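Local coordinates for protein agmatine N-acetyltransferase (Drosophila melanogaster, PDB 7CIW) that transfers an acetyl group from acetyl-CoA to agmatine and, as a GNAT-fold enzyme of the AANAT subfamily, probably also acylates arylalkylamines such as dopamine and serotonin, at residues 13-19 against 54-60. The protein carries 1 engineered substitution. Numbering follows the deposited sequence.
Sequences QVDVGET and LSNVPFG
The two methyl branches of Val-57 pack against the side chains of Val-14, Val-16 and Thr-19. Its CG1, anti to the backbone N (chi1 173°), lies 3.9 Å from Val-14 CG1. The same Val-57 CG1 is 3.8 Å from Val-16 CG1. Its CG2 meets Thr-19 CG2 at 4.0 Å. The Val-14 and Val-57 side chains cross at about a right angle. Val-16, which is exposed, also rests its CG1 3.7 Å from Pro-58 CA. At the other end, Leu-54 CD2 packs on Thr-19 CB.

Gln-13 reaches across with an extended chain, and its NE2 donates to Gly-60 O at 2.9 Å. The bond is bent (131° at the hydrogen), and the donor is tilted out of the carbonyl plane. With an alanine here the amide is gone, and Gly-60 O would probably lose its side-chain donor, leaving the two segments without a direct hydrogen bond. A water lies within hydrogen-bonding distance of both Val-14 O and Val-57 O.

The contact joins the connection from strand 10-13 into helix 19-30 with that from helix 47-54 into strand 62-67 of the GNAT fold. Thr-19 and Leu-54 meet where the two helices begin and end. Leu-22 of helix 19-30 touches Val-14, Leu-54 and Val-57, while Val-14 also packs on Cys-62 and Val-64 of strand 62-67.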
ATOM      1  N   GLN A  13      10.185  12.906  -4.424  1.00 21.61           N
ATOM      2  CA  GLN A  13       8.858  13.043  -3.848  1.00 19.78           C
ATOM      3  C   GLN A  13       7.864  13.403  -4.941  1.00 22.32           C
ATOM      4  O   GLN A  13       8.149  14.236  -5.808  1.00 25.07           O
ATOM      5  CB  GLN A  13       8.874  14.118  -2.764  1.00 19.94           C
ATOM      6  CG  GLN A  13       7.584  14.294  -1.997  1.00 21.18           C
ATOM      7  CD  GLN A  13       7.698  15.441  -1.013  1.00 28.91           C
ATOM      8  OE1 GLN A  13       7.688  16.605  -1.404  1.00 39.42           O
ATOM      9  NE2 GLN A  13       7.843  15.117   0.263  1.00 31.02           N
ATOM     10  N   VAL A  14       6.693  12.764  -4.906  1.00 16.29           N
ATOM     11  CA  VAL A  14       5.627  13.117  -5.834  1.00 17.71           C
ATOM     12  C   VAL A  14       5.059  14.472  -5.441  1.00 25.74           C
ATOM     13  O   VAL A  14       4.637  14.677  -4.294  1.00 24.34           O
ATOM     14  CB  VAL A  14       4.530  12.044  -5.840  1.00 21.62           C
ATOM     15  CG1 VAL A  14       3.425  12.413  -6.828  1.00 20.11           C
ATOM     16  CG2 VAL A  14       5.121  10.687  -6.176  1.00 17.17           C
ATOM     17  N   ASP A  15       5.028  15.398  -6.389  1.00 26.78           N
ATOM     18  CA  ASP A  15       4.566  16.745  -6.100  1.00 31.41           C
ATOM     19  C   ASP A  15       3.095  16.900  -6.454  1.00 35.89           C
ATOM     20  O   ASP A  15       2.599  16.287  -7.403  1.00 32.87           O
ATOM     21  CB  ASP A  15       5.395  17.781  -6.856  1.00 36.85           C
ATOM     22  CG  ASP A  15       5.014  19.197  -6.491  1.00 45.82           C
ATOM     23  OD1 ASP A  15       4.648  19.970  -7.404  1.00 47.51           O
ATOM     24  OD2 ASP A  15       5.061  19.527  -5.283  1.00 45.78           O
ATOM     25  N   VAL A  16       2.398  17.721  -5.671  1.00 33.97           N
ATOM     26  CA  VAL A  16       1.001  18.024  -5.940  1.00 36.57           C
ATOM     27  C   VAL A  16       0.946  18.798  -7.252  1.00 39.60           C
ATOM     28  O   VAL A  16       1.316  19.975  -7.311  1.00 39.41           O
ATOM     29  CB  VAL A  16       0.365  18.799  -4.769  1.00 37.77           C
ATOM     30  CG1 VAL A  16       0.056  17.845  -3.621  1.00 26.79           C
ATOM     31  CG2 VAL A  16       1.303  19.903  -4.285  1.00 39.15           C
ATOM     32  N   GLY A  17       0.525  18.128  -8.323  1.00 45.80           N
ATOM     33  CA  GLY A  17       0.648  18.681  -9.660  1.00 45.59           C
ATOM     34  C   GLY A  17       1.632  17.890 -10.496  1.00 46.85           C
ATOM     35  O   GLY A  17       2.481  18.454 -11.193  1.00 48.68           O
ATOM     36  N   GLU A  18       1.513  16.565 -10.421  1.00 46.09           N
ATOM     37  CA  GLU A  18       2.403  15.617 -11.079  1.00 42.76           C
ATOM     38  C   GLU A  18       1.803  14.241 -10.827  1.00 36.80           C
ATOM     39  O   GLU A  18       2.422  13.196 -11.067  1.00 38.84           O
ATOM     40  CB  GLU A  18       3.833  15.749 -10.544  1.00 44.65           C
ATOM     41  CG  GLU A  18       4.868  14.812 -11.153  1.00 47.88           C
ATOM     42  CD  GLU A  18       5.659  14.087 -10.084  1.00 45.01           C
ATOM     43  OE1 GLU A  18       5.887  12.859 -10.220  1.00 39.82           O
ATOM     44  OE2 GLU A  18       6.043  14.758  -9.102  1.00 42.44           O
ATOM     45  N   THR A  19       0.558  14.247 -10.352  1.00 33.34           N
ATOM     46  CA  THR A  19      -0.103  13.002 -10.011  1.00 26.58           C
ATOM     47  C   THR A  19      -0.461  12.173 -11.234  1.00 27.90           C
ATOM     48  O   THR A  19      -0.679  10.966 -11.098  1.00 22.20           O
ATOM     49  CB  THR A  19      -1.364  13.275  -9.188  1.00 29.91           C
ATOM     50  OG1 THR A  19      -2.247  14.123  -9.924  1.00 34.44           O
ATOM     51  CG2 THR A  19      -1.001  13.955  -7.868  1.00 32.24           C
ATOM     52  N   LEU A  54      -4.242   8.875  -4.625  1.00 15.42           N
ATOM     53  CA  LEU A  54      -3.717  10.200  -4.908  1.00 16.90           C
ATOM     54  C   LEU A  54      -3.984  11.177  -3.771  1.00 16.08           C
ATOM     55  O   LEU A  54      -3.276  12.182  -3.659  1.00 17.23           O
ATOM     56  CB  LEU A  54      -4.307  10.718  -6.220  1.00 16.45           C
ATOM     57  CG  LEU A  54      -3.847   9.944  -7.458  1.00 19.31           C
ATOM     58  CD1 LEU A  54      -4.462  10.576  -8.722  1.00 19.70           C
ATOM     59  CD2 LEU A  54      -2.308   9.876  -7.557  1.00 19.06           C
ATOM     60  N   SER A  55      -4.971  10.895  -2.916  1.00 15.53           N
ATOM     61  CA  SER A  55      -5.227  11.762  -1.771  1.00 17.49           C
ATOM     62  C   SER A  55      -4.072  11.773  -0.777  1.00 18.06           C
ATOM     63  O   SER A  55      -4.060  12.611   0.130  1.00 17.89           O
ATOM     64  CB  SER A  55      -6.518  11.340  -1.064  1.00 20.16           C
ATOM     65  OG  SER A  55      -6.343  10.171  -0.282  1.00 21.15           O
ATOM     66  N   ASN A  56      -3.103  10.874  -0.923  1.00 17.22           N
ATOM     67  CA  ASN A  56      -1.947  10.865  -0.044  1.00 16.41           C
ATOM     68  C   ASN A  56      -0.820  11.753  -0.534  1.00 15.22           C
ATOM     69  O   ASN A  56       0.099  12.035   0.241  1.00 15.54           O
ATOM     70  CB  ASN A  56      -1.431   9.430   0.124  1.00 13.66           C
ATOM     71  CG  ASN A  56      -2.420   8.561   0.813  1.00 15.78           C
ATOM     72  OD1 ASN A  56      -2.605   8.655   2.030  1.00 17.80           O
ATOM     73  ND2 ASN A  56      -3.098   7.717   0.046  1.00 17.13           N
ATOM     74  N   VAL A  57      -0.870  12.194  -1.794  1.00 15.83           N
ATOM     75  CA  VAL A  57       0.212  13.024  -2.329  1.00 14.84           C
ATOM     76  C   VAL A  57       0.422  14.298  -1.524  1.00 15.57           C
ATOM     77  O   VAL A  57       1.583  14.659  -1.278  1.00 15.26           O
ATOM     78  CB  VAL A  57      -0.011  13.277  -3.827  1.00 14.01           C
ATOM     79  CG1 VAL A  57       1.009  14.285  -4.362  1.00 19.67           C
ATOM     80  CG2 VAL A  57       0.084  11.950  -4.586  1.00 18.67           C
ATOM     81  N   PRO A  58      -0.612  15.005  -1.045  1.00 14.64           N
ATOM     82  CA  PRO A  58      -0.343  16.259  -0.311  1.00 16.98           C
ATOM     83  C   PRO A  58       0.426  16.069   0.984  1.00 16.30           C
ATOM     84  O   PRO A  58       0.970  17.046   1.510  1.00 19.06           O
ATOM     85  CB  PRO A  58      -1.747  16.819  -0.043  1.00 18.43           C
ATOM     86  CG  PRO A  58      -2.582  16.244  -1.143  1.00 18.35           C
ATOM     87  CD  PRO A  58      -2.059  14.839  -1.290  1.00 16.89           C
ATOM     88  N   PHE A  59       0.475  14.850   1.523  1.00 15.22           N
ATOM     89  CA  PHE A  59       1.218  14.591   2.748  1.00 15.78           C
ATOM     90  C   PHE A  59       2.722  14.575   2.540  1.00 16.78           C
ATOM     91  O   PHE A  59       3.454  14.531   3.530  1.00 18.02           O
ATOM     92  CB  PHE A  59       0.800  13.252   3.356  1.00 13.79           C
ATOM     93  CG  PHE A  59      -0.634  13.186   3.760  1.00 14.80           C
ATOM     94  CD1 PHE A  59      -1.189  14.166   4.567  1.00 18.01           C
ATOM     95  CD2 PHE A  59      -1.436  12.142   3.323  1.00 18.81           C
ATOM     96  CE1 PHE A  59      -2.512  14.102   4.946  1.00 18.27           C
ATOM     97  CE2 PHE A  59      -2.770  12.078   3.690  1.00 20.83           C
ATOM     98  CZ  PHE A  59      -3.305  13.060   4.507  1.00 21.56           C
ATOM     99  N   GLY A  60       3.202  14.590   1.299  1.00 16.58           N
ATOM    100  CA  GLY A  60       4.636  14.490   1.090  1.00 15.56           C
ATOM    101  C   GLY A  60       5.197  13.129   1.410  1.00 16.26           C
ATOM    102  O   GLY A  60       6.393  12.998   1.672  1.00 19.66           O
TER
HETATM  103  O   HOH W   1       3.852  13.002  -1.848  1.00 17.90           O